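Local coordinates for protein probable transcriptional regulator PhnF (Escherichia coli, PDB 2FA1) that probably acts as a GntR/HutC-family transcriptional regulator, encoded in an operon for alkylphosphonate uptake and C-P lyase, this chain being its C-terminal effector-binding domain, at residues 18-32 against 44-56. Sequence-based numbering, arbitrary orientation.
Sequences SHPTSEKLLSVLRPA and EGENVIHLRTLRR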
loop_
_atom_site.group_PDB
_atom_site.type_symbol
_atom_site.label_atom_id
_atom_site.label_comp_id
_atom_site.label_asym_id
_atom_site.label_seq_id
_atom_site.Cartn_x
_atom_site.Cartn_y
_atom_site.Cartn_z
ATOM N N SER A 18 5.184 3.196 -15.050
ATOM C CA SER A 18 6.592 3.184 -14.593
ATOM C C SER A 18 7.057 4.636 -14.380
ATOM O O SER A 18 6.420 5.520 -14.883
ATOM C CB SER A 18 7.485 2.462 -15.637
ATOM O OG SER A 18 7.627 3.202 -16.876
ATOM N N HIS A 19 8.138 4.891 -13.611
ATOM C CA HIS A 19 8.626 6.308 -13.385
ATOM C C HIS A 19 9.186 6.995 -14.668
ATOM O O HIS A 19 9.769 6.320 -15.489
ATOM C CB HIS A 19 9.780 6.216 -12.372
ATOM C CG HIS A 19 10.237 7.536 -11.848
ATOM N ND1 HIS A 19 11.339 8.197 -12.345
ATOM C CD2 HIS A 19 9.753 8.310 -10.846
ATOM C CE1 HIS A 19 11.514 9.317 -11.677
ATOM N NE2 HIS A 19 10.547 9.428 -10.790
ATOM N N PRO A 20 9.112 8.354 -14.831
ATOM C CA PRO A 20 9.694 9.018 -16.032
ATOM C C PRO A 20 11.180 8.804 -16.324
ATOM O O PRO A 20 11.604 9.030 -17.464
ATOM C CB PRO A 20 9.358 10.528 -15.833
ATOM C CG PRO A 20 8.259 10.509 -14.852
ATOM C CD PRO A 20 8.395 9.304 -13.973
ATOM N N THR A 21 11.955 8.301 -15.338
ATOM C CA THR A 21 13.327 7.886 -15.553
ATOM C C THR A 21 13.490 6.362 -15.612
ATOM O O THR A 21 14.627 5.878 -15.622
ATOM C CB THR A 21 14.242 8.287 -14.344
ATOM O OG1 THR A 21 13.793 7.573 -13.174
ATOM C CG2 THR A 21 14.198 9.728 -14.172
ATOM N N SER A 22 12.395 5.629 -15.700
ATOM C CA SER A 22 12.510 4.136 -15.751
ATOM C C SER A 22 13.122 3.735 -17.075
ATOM O O SER A 22 12.973 4.459 -18.080
ATOM C CB SER A 22 11.217 3.414 -15.518
ATOM O OG SER A 22 10.431 3.444 -16.663
ATOM N N GLU A 23 13.920 2.668 -17.022
ATOM C CA GLU A 23 14.514 2.087 -18.248
ATOM C C GLU A 23 13.895 0.767 -18.571
ATOM O O GLU A 23 13.603 -0.015 -17.678
ATOM C CB GLU A 23 15.973 1.853 -18.018
ATOM C CG GLU A 23 16.744 3.115 -17.816
ATOM C CD GLU A 23 17.011 3.857 -19.110
ATOM O OE1 GLU A 23 16.916 3.270 -20.223
ATOM O OE2 GLU A 23 17.358 5.038 -18.974
ATOM N N LYS A 24 13.759 0.469 -19.851
ATOM C CA LYS A 24 13.345 -0.903 -20.278
ATOM C C LYS A 24 14.475 -1.847 -20.104
ATOM O O LYS A 24 15.576 -1.627 -20.692
ATOM C CB LYS A 24 12.878 -0.870 -21.765
ATOM C CG LYS A 24 12.268 -2.257 -22.111
ATOM C CD LYS A 24 11.685 -2.255 -23.575
ATOM C CE LYS A 24 12.785 -2.141 -24.658
ATOM N NZ LYS A 24 12.144 -2.310 -26.035
ATOM N N LEU A 25 14.181 -2.970 -19.474
ATOM C CA LEU A 25 15.113 -4.088 -19.366
ATOM C C LEU A 25 14.803 -5.134 -20.419
ATOM O O LEU A 25 15.724 -5.730 -20.954
ATOM C CB LEU A 25 14.962 -4.762 -17.996
ATOM C CG LEU A 25 15.930 -4.135 -16.896
ATOM C CD1 LEU A 25 16.128 -2.740 -16.905
ATOM C CD2 LEU A 25 15.629 -4.854 -15.537
ATOM N N LEU A 26 13.549 -5.324 -20.775
ATOM C CA LEU A 26 13.259 -6.328 -21.798
ATOM C C LEU A 26 11.873 -6.079 -22.319
ATOM O O LEU A 26 11.035 -5.608 -21.589
ATOM C CB LEU A 26 13.302 -7.703 -21.124
ATOM C CG LEU A 26 13.675 -9.091 -21.737
ATOM C CD1 LEU A 26 12.459 -9.988 -21.776
ATOM C CD2 LEU A 26 14.584 -9.227 -22.974
ATOM N N SER A 27 11.674 -6.358 -23.618
ATOM C CA SER A 27 10.302 -6.378 -24.243
ATOM C C SER A 27 10.294 -7.644 -25.102
ATOM O O SER A 27 11.194 -7.775 -26.004
ATOM C CB SER A 27 9.980 -5.128 -25.097
ATOM O OG SER A 27 11.075 -4.833 -25.939
ATOM N N VAL A 28 9.430 -8.601 -24.734
ATOM C CA VAL A 28 9.404 -9.877 -25.448
ATOM C C VAL A 28 8.008 -10.399 -25.550
ATOM O O VAL A 28 7.154 -9.998 -24.781
ATOM C CB VAL A 28 10.295 -10.942 -24.710
ATOM C CG1 VAL A 28 11.786 -10.580 -24.851
ATOM C CG2 VAL A 28 9.859 -11.285 -23.304
ATOM N N LEU A 29 7.743 -11.285 -26.517
ATOM C CA LEU A 29 6.524 -12.072 -26.424
ATOM C C LEU A 29 6.830 -13.355 -25.674
ATOM O O LEU A 29 7.876 -14.003 -25.921
ATOM C CB LEU A 29 6.026 -12.360 -27.836
ATOM C CG LEU A 29 5.627 -11.108 -28.666
ATOM C CD1 LEU A 29 5.716 -11.321 -30.203
ATOM C CD2 LEU A 29 4.244 -10.735 -28.306
ATOM N N ARG A 30 5.952 -13.779 -24.789
ATOM C CA ARG A 30 6.253 -14.997 -24.069
ATOM C C ARG A 30 4.965 -15.646 -23.566
ATOM O O ARG A 30 3.991 -14.991 -23.327
ATOM C CB ARG A 30 7.170 -14.663 -22.876
ATOM C CG ARG A 30 6.529 -13.898 -21.767
ATOM C CD ARG A 30 7.591 -13.267 -20.903
ATOM N NE ARG A 30 8.462 -14.349 -20.484
ATOM C CZ ARG A 30 9.720 -14.298 -20.063
ATOM N NH1 ARG A 30 10.278 -15.475 -19.787
ATOM N NH2 ARG A 30 10.433 -13.181 -19.934
ATOM N N PRO A 31 4.954 -16.986 -23.378
ATOM C CA PRO A 31 3.786 -17.621 -22.787
ATOM C C PRO A 31 3.440 -17.127 -21.384
ATOM O O PRO A 31 4.350 -16.928 -20.568
ATOM C CB PRO A 31 4.220 -19.120 -22.727
ATOM C CG PRO A 31 5.167 -19.220 -23.828
ATOM C CD PRO A 31 5.999 -17.968 -23.692
ATOM N N ALA A 32 2.153 -16.883 -21.126
ATOM C CA ALA A 32 1.609 -16.487 -19.845
ATOM C C ALA A 32 1.738 -17.631 -18.816
ATOM O O ALA A 32 1.329 -18.792 -19.064
ATOM C CB ALA A 32 0.173 -16.056 -19.990
ATOM N N GLU A 44 -3.640 -20.101 -19.548
ATOM C CA GLU A 44 -2.222 -20.336 -19.271
ATOM C C GLU A 44 -1.500 -20.843 -20.499
ATOM O O GLU A 44 -2.013 -21.740 -21.184
ATOM C CB GLU A 44 -2.054 -21.340 -18.127
ATOM C CG GLU A 44 -0.621 -21.760 -17.944
ATOM C CD GLU A 44 -0.391 -22.392 -16.593
ATOM O OE1 GLU A 44 -1.381 -22.477 -15.829
ATOM O OE2 GLU A 44 0.770 -22.800 -16.315
ATOM N N GLY A 45 -0.321 -20.299 -20.811
ATOM C CA GLY A 45 0.419 -20.684 -21.987
ATOM C C GLY A 45 0.291 -19.834 -23.284
ATOM O O GLY A 45 1.176 -19.872 -24.171
ATOM N N GLU A 46 -0.809 -19.100 -23.444
ATOM C CA GLU A 46 -0.897 -18.250 -24.638
ATOM C C GLU A 46 -0.026 -17.028 -24.395
ATOM O O GLU A 46 0.034 -16.552 -23.239
ATOM C CB GLU A 46 -2.324 -17.782 -24.966
ATOM C CG GLU A 46 -3.341 -18.905 -25.375
ATOM C CD GLU A 46 -2.849 -19.845 -26.477
ATOM O OE1 GLU A 46 -2.453 -19.363 -27.551
ATOM O OE2 GLU A 46 -2.873 -21.088 -26.267
ATOM N N ASN A 47 0.526 -16.509 -25.496
ATOM C CA ASN A 47 1.566 -15.451 -25.512
ATOM C C ASN A 47 0.946 -14.207 -24.926
ATOM O O ASN A 47 -0.164 -13.919 -25.177
ATOM C CB ASN A 47 2.164 -15.148 -26.901
ATOM C CG ASN A 47 3.262 -16.166 -27.296
ATOM O OD1 ASN A 47 3.759 -16.869 -26.431
ATOM N ND2 ASN A 47 3.696 -16.164 -28.552
ATOM N N VAL A 48 1.783 -13.431 -24.256
ATOM C CA VAL A 48 1.442 -12.063 -23.819
ATOM C C VAL A 48 2.716 -11.239 -24.159
ATOM O O VAL A 48 3.734 -11.795 -24.521
ATOM C CB VAL A 48 1.217 -12.047 -22.260
ATOM C CG1 VAL A 48 -0.123 -12.855 -21.837
ATOM C CG2 VAL A 48 2.472 -12.529 -21.459
ATOM N N ILE A 49 2.602 -9.897 -24.100
ATOM C CA ILE A 49 3.758 -9.031 -24.296
ATOM C C ILE A 49 4.242 -8.800 -22.864
ATOM O O ILE A 49 3.479 -8.367 -22.029
ATOM C CB ILE A 49 3.321 -7.704 -24.948
ATOM C CG1 ILE A 49 2.835 -7.946 -26.403
ATOM C CG2 ILE A 49 4.517 -6.717 -24.919
ATOM C CD1 ILE A 49 2.092 -6.654 -26.949
ATOM N N HIS A 50 5.513 -9.087 -22.638
ATOM C CA HIS A 50 6.101 -8.823 -21.315
ATOM C C HIS A 50 7.162 -7.742 -21.494
ATOM O O HIS A 50 8.110 -7.927 -22.276
ATOM C CB HIS A 50 6.796 -10.124 -20.930
ATOM C CG HIS A 50 7.562 -10.011 -19.655
ATOM N ND1 HIS A 50 8.610 -10.844 -19.345
ATOM C CD2 HIS A 50 7.424 -9.161 -18.604
ATOM C CE1 HIS A 50 9.097 -10.502 -18.160
ATOM N NE2 HIS A 50 8.342 -9.547 -17.660
ATOM N N LEU A 51 6.973 -6.643 -20.734
ATOM C CA LEU A 51 7.986 -5.560 -20.659
ATOM C C LEU A 51 8.457 -5.542 -19.229
ATOM O O LEU A 51 7.610 -5.550 -18.316
ATOM C CB LEU A 51 7.309 -4.218 -20.938
ATOM C CG LEU A 51 7.683 -3.763 -22.334
ATOM C CD1 LEU A 51 6.894 -4.711 -23.282
ATOM C CD2 LEU A 51 7.287 -2.356 -22.605
ATOM N N ARG A 52 9.778 -5.396 -19.023
ATOM C CA ARG A 52 10.250 -5.215 -17.652
ATOM C C ARG A 52 10.944 -3.867 -17.581
ATOM O O ARG A 52 11.751 -3.511 -18.492
ATOM C CB ARG A 52 11.201 -6.347 -17.347
ATOM C CG ARG A 52 11.875 -6.161 -15.895
ATOM C CD ARG A 52 12.863 -7.310 -15.726
ATOM N NE ARG A 52 12.086 -8.580 -15.586
ATOM C CZ ARG A 52 12.483 -9.803 -15.961
ATOM N NH1 ARG A 52 13.671 -10.042 -16.575
ATOM N NH2 ARG A 52 11.644 -10.837 -15.764
ATOM N N THR A 53 10.677 -3.093 -16.537
ATOM C CA THR A 53 11.344 -1.759 -16.416
ATOM C C THR A 53 12.015 -1.718 -15.061
ATOM O O THR A 53 11.683 -2.458 -14.127
ATOM C CB THR A 53 10.328 -0.595 -16.479
ATOM O OG1 THR A 53 9.312 -0.730 -15.451
ATOM C CG2 THR A 53 9.512 -0.603 -17.903
ATOM N N LEU A 54 12.985 -0.775 -14.979
ATOM C CA LEU A 54 13.649 -0.621 -13.662
ATOM C C LEU A 54 13.999 0.866 -13.485
ATOM O O LEU A 54 14.451 1.533 -14.438
ATOM C CB LEU A 54 14.954 -1.359 -13.761
ATOM C CG LEU A 54 15.788 -1.438 -12.465
ATOM C CD1 LEU A 54 15.143 -2.192 -11.398
ATOM C CD2 LEU A 54 17.157 -1.951 -12.776
ATOM N N ARG A 55 13.825 1.304 -12.240
ATOM C CA ARG A 55 14.228 2.719 -11.874
ATOM C C ARG A 55 15.508 2.525 -11.022
ATOM O O ARG A 55 15.504 1.689 -10.030
ATOM C CB ARG A 55 13.090 3.350 -11.095
ATOM C CG ARG A 55 13.613 4.692 -10.506
ATOM C CD ARG A 55 12.564 5.395 -9.601
ATOM N NE ARG A 55 13.124 6.670 -9.108
ATOM C CZ ARG A 55 12.494 7.444 -8.226
ATOM N NH1 ARG A 55 11.332 7.056 -7.731
ATOM N NH2 ARG A 55 13.028 8.580 -7.835
ATOM N N ARG A 56 16.547 3.341 -11.313
ATOM C CA ARG A 56 17.778 3.303 -10.504
ATOM C C ARG A 56 18.051 4.742 -10.141
ATOM O O ARG A 56 17.624 5.675 -10.861
ATOM C CB ARG A 56 18.945 2.866 -11.331
ATOM C CG ARG A 56 18.901 1.383 -11.733
ATOM C CD ARG A 56 20.251 0.970 -12.544
ATOM N NE ARG A 56 20.225 -0.477 -12.791
ATOM C CZ ARG A 56 20.649 -1.443 -11.976
ATOM N NH1 ARG A 56 21.317 -1.184 -10.827
ATOM N NH2 ARG A 56 20.431 -2.718 -12.348
HETATM O O HOH W 1 16.303 5.010 -13.773
HETATM O O HOH W 2 15.118 7.567 -10.699
HETATM O O HOH W 3 12.772 -13.249 -17.734
#
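Leu-25 and Leu-26 both sit opposite Arg-52, which marks a classic beta bulge in the antiparallel pairing of strand 23-31 with strand 47-56. Arg-52 O receives Leu-25 N at 2.7 Å and, weakly, Leu-26 N at 3.4 Å, and the register slips by one residue there. The extra residue makes a bump: Leu-25 drops over the partner strand, its CD1 3.6 Å from Leu-54 CB and its CD2 against Arg-52 CD, so the leucine fork fills the hollow between these two side chains.

Farther along the same face, Arg-30 curls round to the ND1 edge of the His-50 ring, its CD packed against His-50 CB. Its CG lies between backbone N and carbonyl carbon (chi1 70°), and a bend at chi3 brings NH2 to His-50 ND1 at 3.0 Å. Because an arginine NH2 can only donate, ND1 accepts; NH2 lies in the imidazole plane, but ND1 is 26° out of the guanidinium plane and the bond is bent. NE2 of the same ring bonds to Asp-66, which also forms a salt bridge with Arg-52. The reverse face is apolar where Leu-29 CD2 meets Ile-49 CG1 at 3.7 Å, beside Trp-75 of helix 75-78.

At one end, the Arg-55 guanidinium lies flat on the His-19 ring, planes 8° apart, with Pro-20 CD on the ring's opposite face. At the other, Ala-32 CB fits against Val-48 CG1 at 3.7 Å, while Gly-45 N donates to Ala-32 O at 2.8 Å. The arrangement is a bulged antiparallel strand pair joined through helix 34-40, forming one margin of the six-stranded antiparallel sheet of the UTRA domain.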